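Local coordinates for protein gamma-hexachlorocyclohexane dehydrochlorinase (Sphingomonas paucimobilis, PDB 3A76) that catalyses two successive dehydrochlorinations of the pollutant lindane (gamma-hexachlorocyclohexane), giving a tetrachlorocyclohexadiene by way of pentachlorocyclohexene, at residues 130-135 and 152-157. Residues are numbered along the deposited sequence; the frame is centred on the assembly and turned at random.
Sequences AAVFTD and CTNYFT
Val132 and Cys152 join their backbones through reciprocal hydrogen bonds, which make them an antiparallel hydrogen-bonded pair. Val132 N lies 2.7 Å from Cys152 O, and Cys152 N lies 2.9 Å from Val132 O; both bonds are nearly straight at the hydrogen (about 165°). Two residues back, Ala130 O takes two donors. Asn154 N lies 2.7 Å from Ala130 O, nearly in line with its C=O bond, though this short bond is bent at its hydrogen; Tyr155 N, 3.1 Å from Ala130 O, uses a lone pair in the carbonyl plane. Ala130 N returns a bond to Tyr155 O that is less straight than the Tyr155 N bond, its donor tilted 35° from the carbonyl plane.

Asn154 and Tyr155 together facing Ala130 define a classic beta bulge. It shifts the register by one residue in the hairpin of strands 125-140 and 143-158, part of the SnoaL-like fold, and strand 143-158 turns a corner at Asn154. Between the two bonded sites, Ala131 and Thr153 form a non-hydrogen-bonded pair with CA atoms 4.0 Å apart. Their side chains lie on the same face, Ala131 CB alongside Thr153 CG2. On that face Thr153 touches bound spermidine, and the Ala131 side chain is about 7 Å from that of His93, the inferred proton acceptor.

Ala130, Val132, Cys152 and Tyr155 point to the other face. The Ala130 methyl meets Tyr155 at CB and at CD2 of the ring, which comes obliquely. With CG anti to its own carbonyl carbon (chi1 -66°), the Tyr155 ring continues away from strand 125-140 to the second subunit of the trimer, where its OH bonds Glu90 and the ring stacks on Phe164. Asn154, exposed at the corner, sends its amide back across Val132, Asn154 ND2 lying 3.4 Å from Val132 CG2.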
loop_
_atom_site.group_PDB
_atom_site.type_symbol
_atom_site.label_atom_id
_atom_site.label_comp_id
_atom_site.label_asym_id
_atom_site.label_seq_id
_atom_site.Cartn_x
_atom_site.Cartn_y
_atom_site.Cartn_z
ATOM N N ALA B 130 4.227 -5.560 11.875
ATOM C CA ALA B 130 4.957 -5.115 10.695
ATOM C C ALA B 130 5.926 -6.219 10.332
ATOM O O ALA B 130 6.721 -6.664 11.171
ATOM C CB ALA B 130 5.695 -3.820 10.960
ATOM N N ALA B 131 5.826 -6.692 9.094
ATOM C CA ALA B 131 6.642 -7.804 8.642
ATOM C C ALA B 131 7.263 -7.563 7.281
ATOM O O ALA B 131 6.754 -6.787 6.487
ATOM C CB ALA B 131 5.843 -9.131 8.662
ATOM N N VAL B 132 8.387 -8.226 7.039
ATOM C CA VAL B 132 9.061 -8.192 5.758
ATOM C C VAL B 132 8.883 -9.540 5.055
ATOM O O VAL B 132 9.023 -10.616 5.682
ATOM C CB VAL B 132 10.569 -7.820 5.939
ATOM C CG1 VAL B 132 11.385 -8.050 4.645
ATOM C CG2 VAL B 132 10.689 -6.378 6.386
ATOM N N PHE B 133 8.555 -9.478 3.765
ATOM C CA PHE B 133 8.528 -10.661 2.912
ATOM C C PHE B 133 9.798 -10.746 2.057
ATOM O O PHE B 133 10.188 -9.767 1.416
ATOM C CB PHE B 133 7.290 -10.639 2.005
ATOM C CG PHE B 133 5.975 -10.660 2.754
ATOM C CD1 PHE B 133 4.947 -9.794 2.400
ATOM C CD2 PHE B 133 5.764 -11.548 3.803
ATOM C CE1 PHE B 133 3.721 -9.826 3.075
ATOM C CE2 PHE B 133 4.542 -11.577 4.499
ATOM C CZ PHE B 133 3.524 -10.718 4.132
ATOM N N THR B 134 10.450 -11.913 2.073
ATOM C CA THR B 134 11.569 -12.202 1.182
ATOM C C THR B 134 11.061 -13.354 0.333
ATOM O O THR B 134 10.768 -14.438 0.844
ATOM C CB THR B 134 12.852 -12.605 1.951
ATOM O OG1 THR B 134 13.055 -11.706 3.049
ATOM C CG2 THR B 134 14.099 -12.574 1.037
ATOM N N ASP B 135 10.913 -13.094 -0.957
ATOM C CA ASP B 135 10.209 -13.999 -1.836
ATOM C C ASP B 135 11.056 -14.407 -3.033
ATOM O O ASP B 135 11.958 -13.670 -3.465
ATOM C CB ASP B 135 8.919 -13.339 -2.360
ATOM C CG ASP B 135 7.911 -13.029 -1.263
ATOM O OD1 ASP B 135 7.124 -12.071 -1.445
ATOM O OD2 ASP B 135 7.883 -13.742 -0.241
ATOM N N CYS B 152 9.168 -12.349 7.959
ATOM C CA CYS B 152 9.917 -12.016 9.147
ATOM C C CYS B 152 9.203 -10.848 9.804
ATOM O O CYS B 152 9.012 -9.809 9.170
ATOM C CB CYS B 152 11.345 -11.618 8.747
ATOM S SG CYS B 152 12.352 -10.966 10.093
ATOM N N THR B 153 8.800 -11.013 11.061
ATOM C CA THR B 153 8.060 -9.951 11.735
ATOM C C THR B 153 8.954 -9.076 12.613
ATOM O O THR B 153 9.611 -9.555 13.551
ATOM C CB THR B 153 6.762 -10.421 12.470
ATOM O OG1 THR B 153 7.044 -10.767 13.824
ATOM C CG2 THR B 153 6.125 -11.592 11.769
ATOM N N ASN B 154 8.965 -7.790 12.281
ATOM C CA ASN B 154 9.749 -6.803 13.011
ATOM C C ASN B 154 9.012 -6.165 14.201
ATOM O O ASN B 154 9.581 -6.028 15.282
ATOM C CB ASN B 154 10.321 -5.795 12.010
ATOM C CG ASN B 154 11.272 -6.472 11.015
ATOM O OD1 ASN B 154 12.117 -7.272 11.419
ATOM N ND2 ASN B 154 11.125 -6.180 9.730
ATOM N N TYR B 155 7.741 -5.810 14.005
ATOM C CA TYR B 155 6.884 -5.360 15.102
ATOM C C TYR B 155 5.769 -6.343 15.355
ATOM O O TYR B 155 5.198 -6.893 14.419
ATOM C CB TYR B 155 6.269 -3.979 14.817
ATOM C CG TYR B 155 7.253 -2.829 14.750
ATOM C CD1 TYR B 155 8.455 -2.848 15.476
ATOM C CD2 TYR B 155 6.972 -1.712 13.978
ATOM C CE1 TYR B 155 9.354 -1.770 15.417
ATOM C CE2 TYR B 155 7.848 -0.642 13.914
ATOM C CZ TYR B 155 9.032 -0.672 14.629
ATOM O OH TYR B 155 9.878 0.401 14.541
ATOM N N PHE B 156 5.463 -6.547 16.630
ATOM C CA PHE B 156 4.351 -7.371 17.063
ATOM C C PHE B 156 3.792 -6.694 18.300
ATOM O O PHE B 156 4.326 -6.868 19.405
ATOM C CB PHE B 156 4.849 -8.777 17.397
ATOM C CG PHE B 156 3.759 -9.757 17.768
ATOM C CD1 PHE B 156 3.277 -10.667 16.826
ATOM C CD2 PHE B 156 3.252 -9.805 19.069
ATOM C CE1 PHE B 156 2.276 -11.593 17.156
ATOM C CE2 PHE B 156 2.253 -10.723 19.418
ATOM C CZ PHE B 156 1.764 -11.622 18.460
ATOM N N THR B 157 2.724 -5.918 18.127
ATOM C CA THR B 157 2.234 -5.066 19.212
ATOM C C THR B 157 0.744 -5.264 19.537
ATOM O O THR B 157 -0.118 -4.781 18.803
ATOM C CB THR B 157 2.521 -3.566 18.918
ATOM O OG1 THR B 157 3.785 -3.428 18.255
ATOM C CG2 THR B 157 2.539 -2.745 20.214
#